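Local coordinates for protein alanine racemase (Enterococcus faecalis, PDB 3E5P) that is a two-domain, PLP-containing protein of the alanine racemase family, pairing an N-terminal TIM barrel with a C-terminal beta domain and forming a dimer, at residues 7-12 with 249-254; 96-101 with 123-128. The protein carries 1 engineered substitution. All blocks are in the same frame, centred on the assembly; numbering follows the deposited sequence.

Interaction 1: 7-12 with 249-254; sequences RPTRLH and LTSELI
R10 and T250 form the antiparallel hydrogen-bonded pair at the heart of this contact, which joins strand 10-13 to strand 247-252 in the mixed sheet of the C-terminal domain. R10 N gives its hydrogen to T250 O at 2.7 Å, with an N-H...O angle of 165°. T250 N returns an equally straight bond to R10 O at 2.8 Å. The strand axes run at 147°, antiparallel with the usual twist of neighbouring strands. Beyond the paired residues, T9 CA adds a CA-H...O contact to T250 O at 3.3 Å.

Just ahead of strand 10-13, S251 OG donates to T9 OG1 at 3.1 Å. The threonine hydroxyl is also hydrogen-bonded to P283 O, which ties the link to the loop after strand 277-282. R10 directs its polar end away from T250: NE bonds back to T9 O from above that carbonyl's plane, and NH2 reaches W5 O.

Packing differs on the two faces of the sheet. L11 and L249 share one, and CD1 of L249 meets L11 CD2 at 4.0 Å. With CG anti to the backbone N (chi1 179°) and a further turn about chi2, L249 also sets CD1 3.7 Å from R10 O. On the face bearing T250, the H12 ring turns its edge to the threonine, CE1 lying 3.3 Å from T250 CB, while R10 CG sits off-centre over one ring face. P8 CB runs alongside the extended E252 side chain, from CB to the carboxylate oxygen OE2. I254, which also packs on V88 of the second subunit, meets P8 CG through its CG2 at 4.0 Å.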
loop_
_atom_site.group_PDB
_atom_site.type_symbol
_atom_site.label_atom_id
_atom_site.label_comp_id
_atom_site.label_asym_id
_atom_site.label_seq_id
_atom_site.Cartn_x
_atom_site.Cartn_y
_atom_site.Cartn_z
ATOM N N ARG C 7 -12.605 0.701 13.552
ATOM C CA ARG C 7 -11.388 0.166 14.134
ATOM C C ARG C 7 -10.573 1.339 14.692
ATOM O O ARG C 7 -10.456 2.383 14.053
ATOM C CB ARG C 7 -10.601 -0.581 13.069
ATOM C CG ARG C 7 -9.451 -1.371 13.628
ATOM C CD ARG C 7 -8.611 -1.931 12.517
ATOM N NE ARG C 7 -8.088 -0.870 11.670
ATOM C CZ ARG C 7 -7.316 -1.089 10.617
ATOM N NH1 ARG C 7 -6.994 -2.336 10.308
ATOM N NH2 ARG C 7 -6.869 -0.073 9.879
ATOM N N PRO C 8 -9.992 1.177 15.891
ATOM C CA PRO C 8 -9.198 2.231 16.538
ATOM C C PRO C 8 -7.984 2.808 15.797
ATOM O O PRO C 8 -7.504 3.889 16.144
ATOM C CB PRO C 8 -8.826 1.600 17.877
ATOM C CG PRO C 8 -8.743 0.146 17.549
ATOM C CD PRO C 8 -9.962 -0.061 16.690
ATOM N N THR C 9 -7.487 2.106 14.782
ATOM C CA THR C 9 -6.332 2.588 14.021
ATOM C C THR C 9 -6.697 3.819 13.189
ATOM O O THR C 9 -7.719 3.824 12.497
ATOM C CB THR C 9 -5.840 1.514 13.097
ATOM O OG1 THR C 9 -5.652 0.315 13.847
ATOM C CG2 THR C 9 -4.542 1.922 12.458
ATOM N N ARG C 10 -5.859 4.852 13.223
ATOM C CA ARG C 10 -6.190 6.069 12.485
ATOM C C ARG C 10 -4.993 6.940 12.084
ATOM O O ARG C 10 -3.985 6.989 12.792
ATOM C CB ARG C 10 -7.169 6.896 13.326
ATOM C CG ARG C 10 -8.001 7.877 12.535
ATOM C CD ARG C 10 -9.498 7.676 12.792
ATOM N NE ARG C 10 -9.886 6.278 12.672
ATOM C CZ ARG C 10 -11.107 5.819 12.919
ATOM N NH1 ARG C 10 -12.065 6.647 13.295
ATOM N NH2 ARG C 10 -11.364 4.528 12.810
ATOM N N LEU C 11 -5.122 7.621 10.945
ATOM C CA LEU C 11 -4.098 8.523 10.420
ATOM C C LEU C 11 -4.568 9.968 10.610
ATOM O O LEU C 11 -5.563 10.377 10.023
ATOM C CB LEU C 11 -3.873 8.266 8.922
ATOM C CG LEU C 11 -2.885 7.195 8.430
ATOM C CD1 LEU C 11 -3.198 6.827 7.005
ATOM C CD2 LEU C 11 -1.463 7.706 8.530
ATOM N N HIS C 12 -3.869 10.747 11.424
ATOM C CA HIS C 12 -4.268 12.140 11.626
ATOM C C HIS C 12 -3.407 13.086 10.801
ATOM O O HIS C 12 -2.178 13.111 10.944
ATOM C CB HIS C 12 -4.153 12.531 13.098
ATOM C CG HIS C 12 -4.863 11.602 14.029
ATOM N ND1 HIS C 12 -4.281 10.449 14.515
ATOM C CD2 HIS C 12 -6.109 11.650 14.556
ATOM C CE1 HIS C 12 -5.138 9.828 15.307
ATOM N NE2 HIS C 12 -6.255 10.536 15.349
ATOM N N LEU C 249 0.297 8.739 13.221
ATOM C CA LEU C 249 -0.342 7.436 13.080
ATOM C C LEU C 249 -0.668 6.883 14.455
ATOM O O LEU C 249 0.221 6.602 15.258
ATOM C CB LEU C 249 0.585 6.494 12.311
ATOM C CG LEU C 249 0.162 5.047 12.050
ATOM C CD1 LEU C 249 -1.227 4.969 11.447
ATOM C CD2 LEU C 249 1.182 4.426 11.117
ATOM N N THR C 250 -1.958 6.716 14.710
ATOM C CA THR C 250 -2.442 6.258 15.998
ATOM C C THR C 250 -3.223 4.957 15.969
ATOM O O THR C 250 -3.842 4.617 14.963
ATOM C CB THR C 250 -3.338 7.355 16.611
ATOM O OG1 THR C 250 -2.516 8.457 17.012
ATOM C CG2 THR C 250 -4.112 6.843 17.791
ATOM N N SER C 251 -3.184 4.234 17.084
ATOM C CA SER C 251 -3.932 2.985 17.229
ATOM C C SER C 251 -4.195 2.761 18.711
ATOM O O SER C 251 -4.079 3.698 19.501
ATOM C CB SER C 251 -3.171 1.793 16.648
ATOM O OG SER C 251 -4.041 0.682 16.488
ATOM N N GLU C 252 -4.536 1.539 19.099
ATOM C CA GLU C 252 -4.825 1.277 20.497
ATOM C C GLU C 252 -4.733 -0.198 20.863
ATOM O O GLU C 252 -5.007 -1.067 20.040
ATOM C CB GLU C 252 -6.222 1.824 20.838
ATOM C CG GLU C 252 -7.197 0.813 21.445
ATOM C CD GLU C 252 -8.541 1.432 21.861
ATOM O OE1 GLU C 252 -9.367 0.704 22.460
ATOM O OE2 GLU C 252 -8.776 2.639 21.588
ATOM N N LEU C 253 -4.331 -0.475 22.101
ATOM C CA LEU C 253 -4.230 -1.850 22.579
ATOM C C LEU C 253 -5.650 -2.388 22.630
ATOM O O LEU C 253 -6.536 -1.739 23.179
ATOM C CB LEU C 253 -3.627 -1.898 23.989
ATOM C CG LEU C 253 -2.189 -1.409 24.217
ATOM C CD1 LEU C 253 -1.835 -1.558 25.693
ATOM C CD2 LEU C 253 -1.205 -2.203 23.346
ATOM N N ILE C 254 -5.888 -3.555 22.050
ATOM C CA ILE C 254 -7.229 -4.112 22.090
ATOM C C ILE C 254 -7.220 -5.447 22.807
ATOM O O ILE C 254 -8.207 -6.175 22.803
ATOM C CB ILE C 254 -7.803 -4.311 20.684
ATOM C CG1 ILE C 254 -6.873 -5.208 19.866
ATOM C CG2 ILE C 254 -8.015 -2.962 20.021
ATOM C CD1 ILE C 254 -7.486 -5.671 18.571
#

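Interaction 2: 96-101 with 123-128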
loop_
_atom_site.group_PDB
_atom_site.type_symbol
_atom_site.label_atom_id
_atom_site.label_comp_id
_atom_site.label_asym_id
_atom_site.label_seq_id
_atom_site.Cartn_x
_atom_site.Cartn_y
_atom_site.Cartn_z
ATOM N N LEU C 96 -9.535 14.631 -23.023
ATOM C CA LEU C 96 -9.815 14.823 -21.602
ATOM C C LEU C 96 -9.021 16.023 -21.104
ATOM O O LEU C 96 -9.511 16.818 -20.308
ATOM C CB LEU C 96 -9.452 13.572 -20.792
ATOM C CG LEU C 96 -10.389 12.362 -20.890
ATOM C CD1 LEU C 96 -9.864 11.246 -20.020
ATOM C CD2 LEU C 96 -11.782 12.738 -20.437
ATOM N N LEU C 97 -7.795 16.160 -21.596
ATOM C CA LEU C 97 -6.950 17.271 -21.199
ATOM C C LEU C 97 -7.635 18.588 -21.533
ATOM O O LEU C 97 -7.642 19.513 -20.725
ATOM C CB LEU C 97 -5.609 17.198 -21.917
ATOM C CG LEU C 97 -4.749 15.955 -21.684
ATOM C CD1 LEU C 97 -3.539 16.004 -22.602
ATOM C CD2 LEU C 97 -4.325 15.879 -20.230
ATOM N N ILE C 98 -8.207 18.672 -22.729
ATOM C CA ILE C 98 -8.898 19.880 -23.160
ATOM C C ILE C 98 -10.135 20.135 -22.297
ATOM O O ILE C 98 -10.395 21.260 -21.890
ATOM C CB ILE C 98 -9.333 19.780 -24.650
ATOM C CG1 ILE C 98 -8.113 19.839 -25.566
ATOM C CG2 ILE C 98 -10.231 20.949 -25.015
ATOM C CD1 ILE C 98 -7.128 18.771 -25.324
ATOM N N GLN C 99 -10.880 19.074 -22.011
ATOM C CA GLN C 99 -12.107 19.155 -21.217
ATOM C C GLN C 99 -11.902 19.744 -19.816
ATOM O O GLN C 99 -12.687 20.572 -19.359
ATOM C CB GLN C 99 -12.710 17.763 -21.106
ATOM C CG GLN C 99 -14.199 17.726 -20.895
ATOM C CD GLN C 99 -14.667 16.331 -20.577
ATOM O OE1 GLN C 99 -14.287 15.373 -21.243
ATOM N NE2 GLN C 99 -15.488 16.202 -19.543
ATOM N N TYR C 100 -10.856 19.313 -19.123
ATOM C CA TYR C 100 -10.588 19.853 -17.798
ATOM C C TYR C 100 -9.510 20.930 -17.830
ATOM O O TYR C 100 -9.043 21.364 -16.780
ATOM C CB TYR C 100 -10.165 18.739 -16.835
ATOM C CG TYR C 100 -11.244 17.712 -16.581
ATOM C CD1 TYR C 100 -11.390 16.605 -17.420
ATOM C CD2 TYR C 100 -12.127 17.852 -15.511
ATOM C CE1 TYR C 100 -12.393 15.657 -17.202
ATOM C CE2 TYR C 100 -13.131 16.915 -15.283
ATOM C CZ TYR C 100 -13.260 15.816 -16.133
ATOM O OH TYR C 100 -14.246 14.875 -15.906
ATOM N N ASP C 101 -9.137 21.367 -19.036
ATOM C CA ASP C 101 -8.099 22.384 -19.222
ATOM C C ASP C 101 -6.920 22.082 -18.303
ATOM O O ASP C 101 -6.593 22.870 -17.414
ATOM C CB ASP C 101 -8.641 23.790 -18.919
ATOM C CG ASP C 101 -7.626 24.895 -19.236
ATOM O OD1 ASP C 101 -7.949 26.094 -19.044
ATOM O OD2 ASP C 101 -6.499 24.568 -19.682
ATOM N N SER C 123 -8.679 25.561 -32.241
ATOM C CA SER C 123 -9.572 25.457 -31.093
ATOM C C SER C 123 -9.544 26.731 -30.254
ATOM O O SER C 123 -8.545 27.450 -30.234
ATOM C CB SER C 123 -9.196 24.252 -30.229
ATOM O OG SER C 123 -9.704 24.387 -28.913
ATOM N N ASN C 124 -10.646 27.003 -29.563
ATOM C CA ASN C 124 -10.713 28.127 -28.643
ATOM C C ASN C 124 -10.261 27.570 -27.301
ATOM O O ASN C 124 -10.429 28.189 -26.263
ATOM C CB ASN C 124 -12.147 28.648 -28.532
ATOM C CG ASN C 124 -13.147 27.539 -28.342
ATOM O OD1 ASN C 124 -12.941 26.645 -27.524
ATOM N ND2 ASN C 124 -14.240 27.588 -29.089
ATOM N N THR C 125 -9.698 26.371 -27.342
ATOM C CA THR C 125 -9.216 25.711 -26.144
ATOM C C THR C 125 -7.841 25.139 -26.432
ATOM O O THR C 125 -7.676 23.936 -26.544
ATOM C CB THR C 125 -10.163 24.568 -25.728
ATOM O OG1 THR C 125 -11.519 25.039 -25.751
ATOM C CG2 THR C 125 -9.841 24.098 -24.314
ATOM N N PRO C 126 -6.834 26.003 -26.574
ATOM C CA PRO C 126 -5.497 25.476 -26.854
ATOM C C PRO C 126 -5.031 24.534 -25.744
ATOM O O PRO C 126 -5.431 24.680 -24.592
ATOM C CB PRO C 126 -4.644 26.740 -26.969
ATOM C CG PRO C 126 -5.322 27.680 -26.030
ATOM C CD PRO C 126 -6.786 27.455 -26.336
ATOM N N LEU C 127 -4.204 23.561 -26.111
ATOM C CA LEU C 127 -3.672 22.578 -25.171
ATOM C C LEU C 127 -2.429 23.164 -24.512
ATOM O O LEU C 127 -1.470 23.515 -25.203
ATOM C CB LEU C 127 -3.289 21.301 -25.922
ATOM C CG LEU C 127 -3.266 19.967 -25.179
ATOM C CD1 LEU C 127 -2.572 18.947 -26.054
ATOM C CD2 LEU C 127 -2.558 20.097 -23.857
ATOM N N ARG C 128 -2.457 23.281 -23.184
ATOM C CA ARG C 128 -1.325 23.823 -22.424
ATOM C C ARG C 128 -0.275 22.732 -22.255
ATOM O O ARG C 128 -0.495 21.771 -21.517
ATOM C CB ARG C 128 -1.753 24.263 -21.026
ATOM C CG ARG C 128 -2.889 25.256 -20.933
ATOM C CD ARG C 128 -3.289 25.379 -19.471
ATOM N NE ARG C 128 -4.268 26.424 -19.227
ATOM C CZ ARG C 128 -4.732 26.737 -18.020
ATOM N NH1 ARG C 128 -4.302 26.080 -16.947
ATOM N NH2 ARG C 128 -5.633 27.707 -17.883
HETATM O O HOH W 1 -4.002 23.582 -16.035
#
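D101 and R128 form a salt bridge of unusual geometry: D101 OD2 is 2.9 Å from R128 NE but sits over a face of the guanidinium, near its rim, so no N-H points at it. The carboxylate and guanidinium planes are 71° apart, which rules out the flat, two-pronged pairing of these groups. What joins them here is therefore charge attraction. A water adds a second link, donating to D101 O at 3.0 Å and accepting a weak bond from R128 NH1. R75 also bonds D101 O and Y100 O, and R128 NE has a long, weak ion pair with E164.

The turn that brings D101 here is a Schellman motif closing helix 94-99. D101, with its positive phi of 44°, is the C-prime residue; its N bonds weakly to I98 O at 3.1 Å. Its CG lies anti to the backbone N (chi1 -174°), carrying the carboxylate across to the arginine.

Apolar contacts follow along the helix. I98 CD1 meets L127 CG at 4.0 Å, the two side chains crossing at about a right angle, and its other branch, CG2, faces the T125 methyl. L97 CD1 approaches L127 CD2 at 4.4 Å.

In the barrel, L97 and L127 both pack on V104 of strand 103-106, the neighbour of strand 127-132; strand 161-167 adjoins 127-132 on its other side. Helix 68-77 packs against helix 94-99 through L96, L97 and Y100.

In the fold
The two contacts belong to different domains and share no helix or strand: their centres are 44 Å apart and their nearest atoms about 26 Å. Along the chain, interaction 2 is nested within the loop that interaction 1 closes, because residues 96-128 lie between 12 and 249; the segments are 237 positions apart in the first contact and 22 in the second. Both are partly buried, with no fully exposed residue touching across either. Interaction 1 joins neighbouring strands, so backbone hydrogen bonds carry it. Interaction 2 sets a helix end against the start of a barrel strand, without direct hydrogen bonds between its segments, and relies on apolar side chains, opposite charges and a water.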